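Local coordinates for Non-structural protein 5 (Modoc virus, PDB 2WA2), which binds S-adenosylmethionine and probably transfers its methyl group to the N7 and 2'-O positions of the viral RNA cap, at residues V86-L89 with S95-Y98; K70-D75 with S97-S102; P220-R223 with H227-Y230; V176-L181 with A210-G215. The protein carries 4 engineered substitutions. One frame throughout, in Å; residues are numbered along the deposited sequence.

Contact 1: V86-L89 with S95-Y98; sequences VVDL and SWSY. Engineered in segment 95-98: Ser95 (natural residue Gly). With SAM (S-adenosylmethionine), chain C.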
loop_
_atom_site.group_PDB
_atom_site.type_symbol
_atom_site.label_atom_id
_atom_site.label_comp_id
_atom_site.label_asym_id
_atom_site.label_seq_id
_atom_site.Cartn_x
_atom_site.Cartn_y
_atom_site.Cartn_z
ATOM N N VAL A 86 11.073 10.685 6.075
ATOM C CA VAL A 86 10.173 9.693 5.511
ATOM C C VAL A 86 10.420 8.386 6.247
ATOM O O VAL A 86 11.581 7.949 6.387
ATOM C CB VAL A 86 10.436 9.485 3.996
ATOM C CG1 VAL A 86 9.492 8.394 3.399
ATOM C CG2 VAL A 86 10.250 10.781 3.217
ATOM N N VAL A 87 9.347 7.778 6.738
ATOM C CA VAL A 87 9.436 6.391 7.212
ATOM C C VAL A 87 8.883 5.453 6.153
ATOM O O VAL A 87 7.903 5.770 5.469
ATOM C CB VAL A 87 8.782 6.122 8.606
ATOM C CG1 VAL A 87 9.619 6.722 9.710
ATOM C CG2 VAL A 87 7.327 6.587 8.689
ATOM N N ASP A 88 9.566 4.329 5.973
ATOM C CA ASP A 88 9.109 3.325 5.039
ATOM C C ASP A 88 8.927 2.045 5.843
ATOM O O ASP A 88 9.892 1.339 6.158
ATOM C CB ASP A 88 10.092 3.174 3.876
ATOM C CG ASP A 88 9.601 2.192 2.807
ATOM O OD1 ASP A 88 8.430 1.763 2.881
ATOM O OD2 ASP A 88 10.401 1.805 1.933
ATOM N N LEU A 89 7.683 1.798 6.236
ATOM C CA LEU A 89 7.328 0.634 7.029
ATOM C C LEU A 89 7.044 -0.573 6.154
ATOM O O LEU A 89 6.198 -0.516 5.244
ATOM C CB LEU A 89 6.145 0.955 7.951
ATOM C CG LEU A 89 6.397 2.197 8.832
ATOM C CD1 LEU A 89 5.124 2.643 9.483
ATOM C CD2 LEU A 89 7.514 1.973 9.902
ATOM N N SER A 95 12.517 -0.576 -2.601
ATOM C CA SER A 95 12.266 0.254 -3.801
ATOM C C SER A 95 11.608 1.570 -3.453
ATOM O O SER A 95 11.964 2.594 -4.016
ATOM C CB SER A 95 11.417 -0.484 -4.850
ATOM O OG SER A 95 12.212 -1.402 -5.577
ATOM N N TRP A 96 10.649 1.556 -2.526
ATOM C CA TRP A 96 10.006 2.817 -2.113
ATOM C C TRP A 96 11.006 3.758 -1.447
ATOM O O TRP A 96 10.921 4.965 -1.599
ATOM C CB TRP A 96 8.831 2.547 -1.152
ATOM C CG TRP A 96 7.515 2.136 -1.858
ATOM C CD1 TRP A 96 7.377 1.605 -3.118
ATOM C CD2 TRP A 96 6.187 2.254 -1.327
ATOM N NE1 TRP A 96 6.036 1.390 -3.400
ATOM C CE2 TRP A 96 5.289 1.771 -2.319
ATOM C CE3 TRP A 96 5.662 2.727 -0.107
ATOM C CZ2 TRP A 96 3.904 1.765 -2.134
ATOM C CZ3 TRP A 96 4.261 2.721 0.078
ATOM C CH2 TRP A 96 3.410 2.236 -0.930
ATOM N N SER A 97 11.935 3.200 -0.679
ATOM C CA SER A 97 12.902 3.997 0.063
ATOM C C SER A 97 13.871 4.698 -0.889
ATOM O O SER A 97 14.186 5.873 -0.703
ATOM C CB SER A 97 13.652 3.101 1.049
ATOM O OG SER A 97 12.819 2.861 2.173
ATOM N N TYR A 98 14.308 3.975 -1.913
ATOM C CA TYR A 98 15.197 4.509 -2.947
ATOM C C TYR A 98 14.451 5.509 -3.805
ATOM O O TYR A 98 15.021 6.513 -4.234
ATOM C CB TYR A 98 15.789 3.390 -3.795
ATOM C CG TYR A 98 16.938 2.683 -3.111
ATOM C CD1 TYR A 98 18.155 3.342 -2.892
ATOM C CD2 TYR A 98 16.812 1.371 -2.673
ATOM C CE1 TYR A 98 19.208 2.707 -2.234
ATOM C CE2 TYR A 98 17.875 0.720 -2.038
ATOM C CZ TYR A 98 19.054 1.396 -1.814
ATOM O OH TYR A 98 20.085 0.756 -1.169
HETATM N N SAM C . 7.442 -1.208 -1.039
HETATM C CA SAM C . 8.233 -2.468 -1.238
HETATM C C SAM C . 9.274 -2.273 -2.346
HETATM O O SAM C . 9.182 -1.291 -3.092
HETATM O OXT SAM C . 10.208 -3.072 -2.546
HETATM C CB SAM C . 7.305 -3.628 -1.600
HETATM C CG SAM C . 6.429 -4.096 -0.445
HETATM S SD SAM C . 7.385 -5.270 0.529
HETATM C CE SAM C . 6.987 -6.787 -0.397
HETATM C "C5'" SAM C . 6.319 -5.570 1.954
HETATM C "C4'" SAM C . 7.242 -6.046 3.076
HETATM O "O4'" SAM C . 6.674 -5.860 4.347
HETATM C "C3'" SAM C . 7.537 -7.540 2.967
HETATM O "O3'" SAM C . 8.870 -7.670 2.536
HETATM C "C2'" SAM C . 7.377 -8.091 4.372
HETATM O "O2'" SAM C . 8.511 -8.844 4.724
HETATM C "C1'" SAM C . 7.276 -6.810 5.204
HETATM N N9 SAM C . 6.498 -6.982 6.427
HETATM C C8 SAM C . 5.312 -7.664 6.561
HETATM N N7 SAM C . 4.906 -7.577 7.832
HETATM C C5 SAM C . 5.842 -6.852 8.504
HETATM C C6 SAM C . 5.939 -6.457 9.840
HETATM N N6 SAM C . 5.035 -6.801 10.739
HETATM N N1 SAM C . 7.016 -5.680 10.221
HETATM C C2 SAM C . 7.984 -5.319 9.321
HETATM N N3 SAM C . 7.909 -5.701 7.996
HETATM C C4 SAM C . 6.839 -6.469 7.624
HETATM O O HOH W 1 10.569 0.029 -0.045
#

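Contact 2: K70-D75 with S97-S102; sequences KLAWID and SYYAAS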
loop_
_atom_site.group_PDB
_atom_site.type_symbol
_atom_site.label_atom_id
_atom_site.label_comp_id
_atom_site.label_asym_id
_atom_site.label_seq_id
_atom_site.Cartn_x
_atom_site.Cartn_y
_atom_site.Cartn_z
ATOM N N LYS A 70 4.797 1.974 -8.900
ATOM C CA LYS A 70 3.551 2.271 -8.198
ATOM C C LYS A 70 3.688 3.528 -7.365
ATOM O O LYS A 70 2.825 4.396 -7.444
ATOM C CB LYS A 70 3.105 1.089 -7.328
ATOM C CG LYS A 70 2.487 -0.059 -8.140
ATOM C CD LYS A 70 2.416 -1.399 -7.373
ATOM C CE LYS A 70 1.655 -1.317 -6.077
ATOM N NZ LYS A 70 1.692 -2.662 -5.364
ATOM N N LEU A 71 4.774 3.649 -6.598
ATOM C CA LEU A 71 4.932 4.851 -5.745
ATOM C C LEU A 71 5.117 6.067 -6.638
ATOM O O LEU A 71 4.580 7.123 -6.332
ATOM C CB LEU A 71 6.106 4.742 -4.777
ATOM C CG LEU A 71 6.279 5.904 -3.792
ATOM C CD1 LEU A 71 4.985 6.193 -3.041
ATOM C CD2 LEU A 71 7.462 5.676 -2.843
ATOM N N ALA A 72 5.861 5.901 -7.730
ATOM C CA ALA A 72 6.092 7.004 -8.690
ATOM C C ALA A 72 4.777 7.510 -9.291
ATOM O O ALA A 72 4.569 8.726 -9.423
ATOM C CB ALA A 72 7.108 6.582 -9.811
ATOM N N TRP A 73 3.892 6.564 -9.634
ATOM C CA TRP A 73 2.570 6.872 -10.140
ATOM C C TRP A 73 1.758 7.676 -9.138
ATOM O O TRP A 73 1.197 8.713 -9.495
ATOM C CB TRP A 73 1.816 5.599 -10.543
ATOM C CG TRP A 73 0.535 5.871 -11.312
ATOM C CD1 TRP A 73 0.395 5.915 -12.683
ATOM C CD2 TRP A 73 -0.764 6.157 -10.764
ATOM N NE1 TRP A 73 -0.918 6.191 -13.008
ATOM C CE2 TRP A 73 -1.646 6.353 -11.856
ATOM C CE3 TRP A 73 -1.271 6.269 -9.454
ATOM C CZ2 TRP A 73 -3.013 6.646 -11.683
ATOM C CZ3 TRP A 73 -2.637 6.548 -9.281
ATOM C CH2 TRP A 73 -3.491 6.743 -10.403
ATOM N N ILE A 74 1.674 7.192 -7.899
ATOM C CA ILE A 74 0.975 7.897 -6.829
ATOM C C ILE A 74 1.576 9.299 -6.600
ATOM O O ILE A 74 0.841 10.273 -6.379
ATOM C CB ILE A 74 1.017 7.097 -5.515
ATOM C CG1 ILE A 74 0.297 5.737 -5.693
ATOM C CG2 ILE A 74 0.474 7.951 -4.317
ATOM C CD1 ILE A 74 0.484 4.787 -4.523
ATOM N N ASP A 75 2.908 9.384 -6.651
ATOM C CA ASP A 75 3.601 10.650 -6.370
ATOM C C ASP A 75 3.279 11.675 -7.447
ATOM O O ASP A 75 2.972 12.831 -7.133
ATOM C CB ASP A 75 5.107 10.431 -6.277
ATOM C CG ASP A 75 5.865 11.694 -5.914
ATOM O OD1 ASP A 75 5.285 12.601 -5.270
ATOM O OD2 ASP A 75 7.054 11.767 -6.282
ATOM N N SER A 97 11.935 3.200 -0.679
ATOM C CA SER A 97 12.902 3.997 0.063
ATOM C C SER A 97 13.871 4.698 -0.889
ATOM O O SER A 97 14.186 5.873 -0.703
ATOM C CB SER A 97 13.652 3.101 1.049
ATOM O OG SER A 97 12.819 2.861 2.173
ATOM N N TYR A 98 14.308 3.975 -1.913
ATOM C CA TYR A 98 15.197 4.509 -2.947
ATOM C C TYR A 98 14.451 5.509 -3.805
ATOM O O TYR A 98 15.021 6.513 -4.234
ATOM C CB TYR A 98 15.789 3.390 -3.795
ATOM C CG TYR A 98 16.938 2.683 -3.111
ATOM C CD1 TYR A 98 18.155 3.342 -2.892
ATOM C CD2 TYR A 98 16.812 1.371 -2.673
ATOM C CE1 TYR A 98 19.208 2.707 -2.234
ATOM C CE2 TYR A 98 17.875 0.720 -2.038
ATOM C CZ TYR A 98 19.054 1.396 -1.814
ATOM O OH TYR A 98 20.085 0.756 -1.169
ATOM N N TYR A 99 13.167 5.251 -4.048
ATOM C CA TYR A 99 12.368 6.245 -4.730
ATOM C C TYR A 99 12.280 7.523 -3.904
ATOM O O TYR A 99 12.618 8.607 -4.394
ATOM C CB TYR A 99 10.976 5.731 -5.124
ATOM C CG TYR A 99 10.235 6.800 -5.876
ATOM C CD1 TYR A 99 10.507 7.047 -7.225
ATOM C CD2 TYR A 99 9.327 7.626 -5.227
ATOM C CE1 TYR A 99 9.847 8.080 -7.917
ATOM C CE2 TYR A 99 8.655 8.655 -5.910
ATOM C CZ TYR A 99 8.934 8.879 -7.245
ATOM O OH TYR A 99 8.256 9.901 -7.885
ATOM N N ALA A 100 11.837 7.396 -2.648
ATOM C CA ALA A 100 11.713 8.519 -1.748
ATOM C C ALA A 100 13.033 9.282 -1.619
ATOM O O ALA A 100 13.030 10.496 -1.639
ATOM C CB ALA A 100 11.238 8.053 -0.371
ATOM N N ALA A 101 14.143 8.558 -1.483
ATOM C CA ALA A 101 15.463 9.167 -1.266
ATOM C C ALA A 101 15.961 10.028 -2.447
ATOM O O ALA A 101 16.848 10.899 -2.280
ATOM C CB ALA A 101 16.497 8.096 -0.904
ATOM N N SER A 102 15.397 9.789 -3.627
ATOM C CA SER A 102 15.732 10.581 -4.806
ATOM C C SER A 102 14.879 11.851 -4.988
ATOM O O SER A 102 15.142 12.645 -5.901
ATOM C CB SER A 102 15.688 9.708 -6.062
ATOM O OG SER A 102 14.348 9.358 -6.370
#

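Contact 3: P220-R223 with H227-Y230; sequences PLSR and HEMY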
loop_
_atom_site.group_PDB
_atom_site.type_symbol
_atom_site.label_atom_id
_atom_site.label_comp_id
_atom_site.label_asym_id
_atom_site.label_seq_id
_atom_site.Cartn_x
_atom_site.Cartn_y
_atom_site.Cartn_z
ATOM N N PRO A 220 -3.411 1.990 -11.461
ATOM C CA PRO A 220 -3.711 1.172 -12.653
ATOM C C PRO A 220 -2.612 0.184 -13.028
ATOM O O PRO A 220 -2.853 -0.740 -13.818
ATOM C CB PRO A 220 -3.923 2.216 -13.767
ATOM C CG PRO A 220 -3.233 3.438 -13.281
ATOM C CD PRO A 220 -3.363 3.431 -11.777
ATOM N N LEU A 221 -1.419 0.402 -12.477
ATOM C CA LEU A 221 -0.312 -0.550 -12.545
ATOM C C LEU A 221 -0.510 -1.803 -11.685
ATOM O O LEU A 221 0.178 -2.808 -11.888
ATOM C CB LEU A 221 0.991 0.131 -12.124
ATOM C CG LEU A 221 1.521 1.234 -13.051
ATOM C CD1 LEU A 221 2.549 2.065 -12.335
ATOM C CD2 LEU A 221 2.189 0.593 -14.200
ATOM N N SER A 222 -1.396 -1.744 -10.687
ATOM C CA SER A 222 -1.671 -2.963 -9.900
ATOM C C SER A 222 -2.268 -4.034 -10.804
ATOM O O SER A 222 -3.103 -3.732 -11.660
ATOM C CB SER A 222 -2.648 -2.686 -8.764
ATOM O OG SER A 222 -2.065 -1.865 -7.778
ATOM N N ARG A 223 -1.884 -5.290 -10.558
ATOM C CA ARG A 223 -2.400 -6.417 -11.345
ATOM C C ARG A 223 -3.847 -6.741 -10.975
ATOM O O ARG A 223 -4.309 -6.448 -9.868
ATOM C CB ARG A 223 -1.530 -7.650 -11.157
ATOM C CG ARG A 223 -0.100 -7.508 -11.682
ATOM C CD ARG A 223 0.505 -8.903 -11.709
ATOM N NE ARG A 223 1.922 -8.911 -12.041
ATOM C CZ ARG A 223 2.889 -9.211 -11.178
ATOM N NH1 ARG A 223 2.600 -9.537 -9.922
ATOM N NH2 ARG A 223 4.156 -9.188 -11.579
ATOM N N HIS A 227 -6.705 -6.777 -5.249
ATOM C CA HIS A 227 -7.651 -5.678 -5.081
ATOM C C HIS A 227 -6.983 -4.556 -4.278
ATOM O O HIS A 227 -7.681 -3.659 -3.801
ATOM C CB HIS A 227 -8.871 -6.193 -4.335
ATOM C CG HIS A 227 -10.150 -5.476 -4.657
ATOM N ND1 HIS A 227 -10.337 -4.129 -4.412
ATOM C CD2 HIS A 227 -11.326 -5.942 -5.146
ATOM C CE1 HIS A 227 -11.572 -3.792 -4.759
ATOM N NE2 HIS A 227 -12.195 -4.877 -5.196
ATOM N N GLU A 228 -5.639 -4.590 -4.154
ATOM C CA GLU A 228 -4.901 -3.567 -3.349
ATOM C C GLU A 228 -5.264 -2.150 -3.774
ATOM O O GLU A 228 -5.370 -1.834 -4.961
ATOM C CB GLU A 228 -3.368 -3.732 -3.411
ATOM C CG GLU A 228 -2.810 -3.401 -4.804
ATOM C CD GLU A 228 -1.380 -3.865 -5.016
ATOM O OE1 GLU A 228 -0.863 -4.591 -4.147
ATOM O OE2 GLU A 228 -0.786 -3.510 -6.063
ATOM N N MET A 229 -5.499 -1.317 -2.780
ATOM C CA MET A 229 -5.658 0.123 -3.011
ATOM C C MET A 229 -4.783 0.882 -2.001
ATOM O O MET A 229 -4.225 0.285 -1.062
ATOM C CB MET A 229 -7.139 0.498 -2.923
ATOM C CG MET A 229 -7.949 -0.144 -4.058
ATOM S SD MET A 229 -9.729 0.097 -3.894
ATOM C CE MET A 229 -9.879 1.889 -4.199
ATOM N N TYR A 230 -4.611 2.186 -2.209
ATOM C CA TYR A 230 -3.650 2.944 -1.419
ATOM C C TYR A 230 -4.320 4.081 -0.683
ATOM O O TYR A 230 -4.989 4.906 -1.298
ATOM C CB TYR A 230 -2.468 3.417 -2.249
ATOM C CG TYR A 230 -1.556 2.246 -2.548
ATOM C CD1 TYR A 230 -0.495 1.939 -1.689
ATOM C CD2 TYR A 230 -1.788 1.425 -3.650
ATOM C CE1 TYR A 230 0.340 0.843 -1.940
ATOM C CE2 TYR A 230 -0.959 0.304 -3.903
ATOM C CZ TYR A 230 0.094 0.034 -3.031
ATOM O OH TYR A 230 0.897 -1.075 -3.239
HETATM O O HOH W 2 -3.562 -0.098 -6.413
HETATM O O HOH W 3 0.227 -5.567 -8.260
#

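Contact 4: V176-L181 with A210-G215; sequences VISRWL and ARFGGG. Engineered in segment 210-215: Ala210 (natural residue Arg).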
loop_
_atom_site.group_PDB
_atom_site.type_symbol
_atom_site.label_atom_id
_atom_site.label_comp_id
_atom_site.label_asym_id
_atom_site.label_seq_id
_atom_site.Cartn_x
_atom_site.Cartn_y
_atom_site.Cartn_z
ATOM N N VAL A 176 -1.918 0.126 13.172
ATOM C CA VAL A 176 -0.540 0.581 13.376
ATOM C C VAL A 176 -0.330 1.980 12.769
ATOM O O VAL A 176 0.173 2.914 13.429
ATOM C CB VAL A 176 0.463 -0.434 12.788
ATOM C CG1 VAL A 176 1.871 0.131 12.797
ATOM C CG2 VAL A 176 0.359 -1.760 13.559
ATOM N N ILE A 177 -0.723 2.131 11.512
ATOM C CA ILE A 177 -0.591 3.407 10.817
ATOM C C ILE A 177 -1.348 4.529 11.551
ATOM O O ILE A 177 -0.831 5.634 11.650
ATOM C CB ILE A 177 -1.043 3.302 9.322
ATOM C CG1 ILE A 177 -0.073 2.419 8.527
ATOM C CG2 ILE A 177 -1.266 4.714 8.679
ATOM C CD1 ILE A 177 1.422 2.800 8.583
ATOM N N SER A 178 -2.539 4.238 12.073
ATOM C CA SER A 178 -3.295 5.259 12.837
ATOM C C SER A 178 -2.471 5.861 13.989
ATOM O O SER A 178 -2.542 7.064 14.237
ATOM C CB SER A 178 -4.644 4.727 13.327
ATOM O OG SER A 178 -5.488 4.548 12.202
ATOM N N ARG A 179 -1.666 5.027 14.655
ATOM C CA ARG A 179 -0.788 5.511 15.727
ATOM C C ARG A 179 0.267 6.477 15.192
ATOM O O ARG A 179 0.567 7.517 15.817
ATOM C CB ARG A 179 -0.117 4.337 16.447
ATOM C CG ARG A 179 -1.095 3.499 17.239
ATOM C CD ARG A 179 -0.431 2.226 17.707
ATOM N NE ARG A 179 -1.433 1.285 18.193
ATOM C CZ ARG A 179 -1.384 -0.031 18.000
ATOM N NH1 ARG A 179 -0.376 -0.579 17.318
ATOM N NH2 ARG A 179 -2.359 -0.791 18.491
ATOM N N TRP A 180 0.829 6.151 14.041
ATOM C CA TRP A 180 1.787 7.046 13.398
ATOM C C TRP A 180 1.157 8.393 13.011
ATOM O O TRP A 180 1.761 9.446 13.225
ATOM C CB TRP A 180 2.413 6.376 12.184
ATOM C CG TRP A 180 3.439 5.310 12.583
ATOM C CD1 TRP A 180 3.207 4.006 12.953
ATOM C CD2 TRP A 180 4.853 5.500 12.647
ATOM N NE1 TRP A 180 4.414 3.372 13.245
ATOM C CE2 TRP A 180 5.436 4.264 13.056
ATOM C CE3 TRP A 180 5.688 6.596 12.402
ATOM C CZ2 TRP A 180 6.823 4.100 13.205
ATOM C CZ3 TRP A 180 7.067 6.434 12.558
ATOM C CH2 TRP A 180 7.613 5.192 12.965
ATOM N N LEU A 181 -0.042 8.345 12.439
ATOM C CA LEU A 181 -0.756 9.543 12.010
ATOM C C LEU A 181 -1.192 10.412 13.196
ATOM O O LEU A 181 -1.181 11.642 13.104
ATOM C CB LEU A 181 -1.984 9.150 11.161
ATOM C CG LEU A 181 -1.659 8.399 9.862
ATOM C CD1 LEU A 181 -2.850 8.274 8.896
ATOM C CD2 LEU A 181 -0.438 8.930 9.119
ATOM N N ALA A 210 -11.866 10.328 8.500
ATOM C CA ALA A 210 -12.502 11.277 9.451
ATOM C C ALA A 210 -11.464 11.951 10.341
ATOM O O ALA A 210 -11.564 13.145 10.643
ATOM C CB ALA A 210 -13.524 10.584 10.328
ATOM N N ARG A 211 -10.457 11.183 10.752
ATOM C CA ARG A 211 -9.437 11.694 11.674
ATOM C C ARG A 211 -8.311 12.449 10.980
ATOM O O ARG A 211 -7.796 13.457 11.505
ATOM C CB ARG A 211 -8.853 10.514 12.491
ATOM C CG ARG A 211 -9.853 9.788 13.416
ATOM C CD ARG A 211 -9.181 8.555 14.085
ATOM N NE ARG A 211 -8.097 9.017 14.949
ATOM C CZ ARG A 211 -7.195 8.216 15.512
ATOM N NH1 ARG A 211 -7.218 6.906 15.273
ATOM N NH2 ARG A 211 -6.264 8.743 16.306
ATOM N N PHE A 212 -7.894 11.945 9.817
ATOM C CA PHE A 212 -6.657 12.353 9.169
ATOM C C PHE A 212 -6.815 12.881 7.742
ATOM O O PHE A 212 -5.824 13.257 7.110
ATOM C CB PHE A 212 -5.713 11.130 9.139
ATOM C CG PHE A 212 -5.537 10.446 10.495
ATOM C CD1 PHE A 212 -5.101 11.161 11.617
ATOM C CD2 PHE A 212 -5.795 9.092 10.640
ATOM C CE1 PHE A 212 -4.927 10.532 12.862
ATOM C CE2 PHE A 212 -5.623 8.462 11.890
ATOM C CZ PHE A 212 -5.191 9.205 12.988
ATOM N N GLY A 213 -8.030 12.840 7.205
ATOM C CA GLY A 213 -8.288 13.231 5.800
ATOM C C GLY A 213 -7.841 12.172 4.800
ATOM O O GLY A 213 -7.803 10.988 5.114
ATOM N N GLY A 214 -7.506 12.582 3.585
ATOM C CA GLY A 214 -7.003 11.616 2.590
ATOM C C GLY A 214 -8.119 10.853 1.897
ATOM O O GLY A 214 -9.303 11.217 2.020
ATOM N N GLY A 215 -7.742 9.811 1.151
ATOM C CA GLY A 215 -8.681 9.098 0.291
ATOM C C GLY A 215 -8.070 7.767 -0.093
ATOM O O GLY A 215 -6.958 7.434 0.345
HETATM O O HOH W 4 -8.066 5.289 13.163
#

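Contact 1: V86-L89 with S95-Y98
Strand 86-89 and the start of helix 95-101 come together where Asp88 and Ser97 face each other, their CA atoms 6.3 Å apart. The contact is built round one carboxylate. Asp88 carries CG anti to its own nitrogen (chi1 -176°), which sends the group out from the strand toward the helix. There its OD2 accepts a short hydrogen bond of 2.6 Å from Ser97 OG, taken on the anti lone pair, away from OD1. The serine hydroxyl also lies against the aspartate stem, 3.2 Å from Asp88 CB. A water 2.7 Å from Asp88 OD2 probably donates to it and accepts a weak hydrogen bond from Trp96 N; OD2 also touches Trp96 CB at 3.5 Å. Asp88 therefore ties the strand to the first helical turn by one direct bond, seconded by a weaker bridge through the water. This is the opening beta-alpha-beta unit of a Rossmann-like methyltransferase, in which a short glycine-rich turn joins strand to helix and the helix start meets the cofactor. Here the amides of Trp96 and of Ser95, an engineered residue, each give a weak hydrogen bond to the SAM carboxylate, and Ser95 CB sits only 3.0 Å from SAM O. The indole of Trp96 turns one face to the methionine part: SAM N stands 3.4 Å from the ring plane, displaced toward the rim. Trp96 NE1 makes a weak hydrogen bond to Gly67 O. Asp88 OD1 lies obliquely to the ring; the two side chains cross at about a right angle, with the carboxylate and indole planes 20° apart.

Contact 2: K70-D75 with S97-S102
Tyr99 O, on the residue whose ring packs against Leu71 and Ala72, is gripped by two donors from one residue: Ser102 OG at 2.7 Å, tilted 19° from the carbonyl plane, and Ser102 N. This ties Ser102 back to the carbonyl of Tyr99. The tyrosine side chain leaves with CG anti to the backbone nitrogen (chi1 -178°) and spans the gap to helix 66-76; the axes of segments 70-75 and 97-101 approach to 10.3 Å, their directions 40° apart. Leu71 meets the ring first, its CD2 reaching Tyr99 CD2 obliquely at 3.6 Å. Ala72 lies farther out: its CB touches Tyr99 CE1 at 3.7 Å, and its backbone nitrogen stands over one face near the rim. At the far end Tyr99 OH donates a 2.7 Å hydrogen bond to Asp75 OD2, which lies at the ring edge in its plane, while the carboxylate is turned nearly perpendicular to the ring. The bond uses the anti lone pair of OD2. These two neighbouring helices of the Rossmann-like domain are thus joined by one aromatic bridge, greasy along its length and polar at its end. The phenol donor would probably help stabilise a negative charge on Asp75, and the bond limits rotation of both groups.

Contact 3: P220-R223 with H227-Y230
Glu228 reaches across to Ser222 in the connection between strands 215-217 and 229-232, two antiparallel neighbours at one edge of the Rossmann-like sheet. From CB the chain turns so that CG falls between the backbone nitrogen and carbonyl carbon (chi1 69°), and from there it runs extended. CG is the first atom to meet the opposite segment, 3.4 Å from Ser222 OG, and CD follows beside the same hydroxyl at 3.5 Å. At the tip OE2 accepts a hydrogen bond of 2.7 Å from Ser222 OG on its anti lone pair and rests against Ser222 CB. A water that accepts from Arg223 N donates to OE2 as well, 3.2 Å away, and Lys70 NZ adds a salt bridge. The other oxygen, OE1, pairs with Lys192 NZ. Both carboxylate oxygens of this buried group are therefore held, and its rotation is largely fixed. Lys70, Asp155, Lys192 and Glu228 match the K-D-K-E pattern of FtsJ-like 2'-O-methyltransferases; Asp155 OD1 is hydrogen-bonded to Tyr230 OH. Ser222 would then act as a second-shell residue, positioning the glutamate from the loop side. Its hydroxyl also accepts from another water, 2.7 Å from Ser222 OG, which donates to Glu228 O at 2.9 Å and lies at the edge of the Tyr230 ring, in its plane.

Contact 4: V176-L181 with A210-G215
Helix 163-183 meets the C-terminal end of helix 199-212 at Leu181 and Phe212, whose CA atoms are 7.1 Å apart; just beyond, at Gly213, the second segment leaves helical geometry with a positive phi of 76°. Strand 188-193 lies between the two helices in the chain, so the contact closes an alpha-beta-alpha stretch of the Rossmann-like fold. Phe212 carries the contact. Leu181 places CB squarely over the middle of its ring, 3.5 Å from the Phe212 centroid and 4° off the normal, a CH-pi contact. Farther along the leucine, CD1 packs on Phe212 CD2 at 3.5 Å. The opposite face is covered from within its own segment by Arg211 CB, so the ring is held between an aliphatic carbon of each helix. Its outer end points at the neighbouring helix, with Phe212 CZ 3.6 Å from Ser178 O. Arg211 bends at chi3 (64°) and runs along the ring to its far end, where Phe212 CZ stands 3.3 Å over the centre of the guanidinium plane. This leaves Arg211 NH1 beside Ser178 CB at 3.9 Å, and NH2 forms a salt bridge with Glu182 OE1. Ser178 OG is hydrogen-bonded to Leu174 O in its own helix. The polar rim is completed by a water that accepts from Arg211 NH1 at 2.8 Å and is hydrogen-bonded to Ser178 OG, also at 2.8 Å.

Reading from the N terminus, contact 2 opens first, on helix 66-76. Contact 1 opens within that loop, helix 95-101 packing back on strand 86-89, and both contacts end on this helix, sharing Ser97 and Tyr98. Trp96 of contact 1 packs on Leu71 of contact 2. After the central strands, contact 4 ties helix 163-183 to the end of helix 199-212, and contact 3 then closes the loop leading into strand 229-232. These two follow in series without crossing. Through space, Leu89 of contact 1 touches Ile177 of contact 4, while Tyr230 of contact 3 touches Trp96, and Pro220 meets Trp73 of helix 66-76.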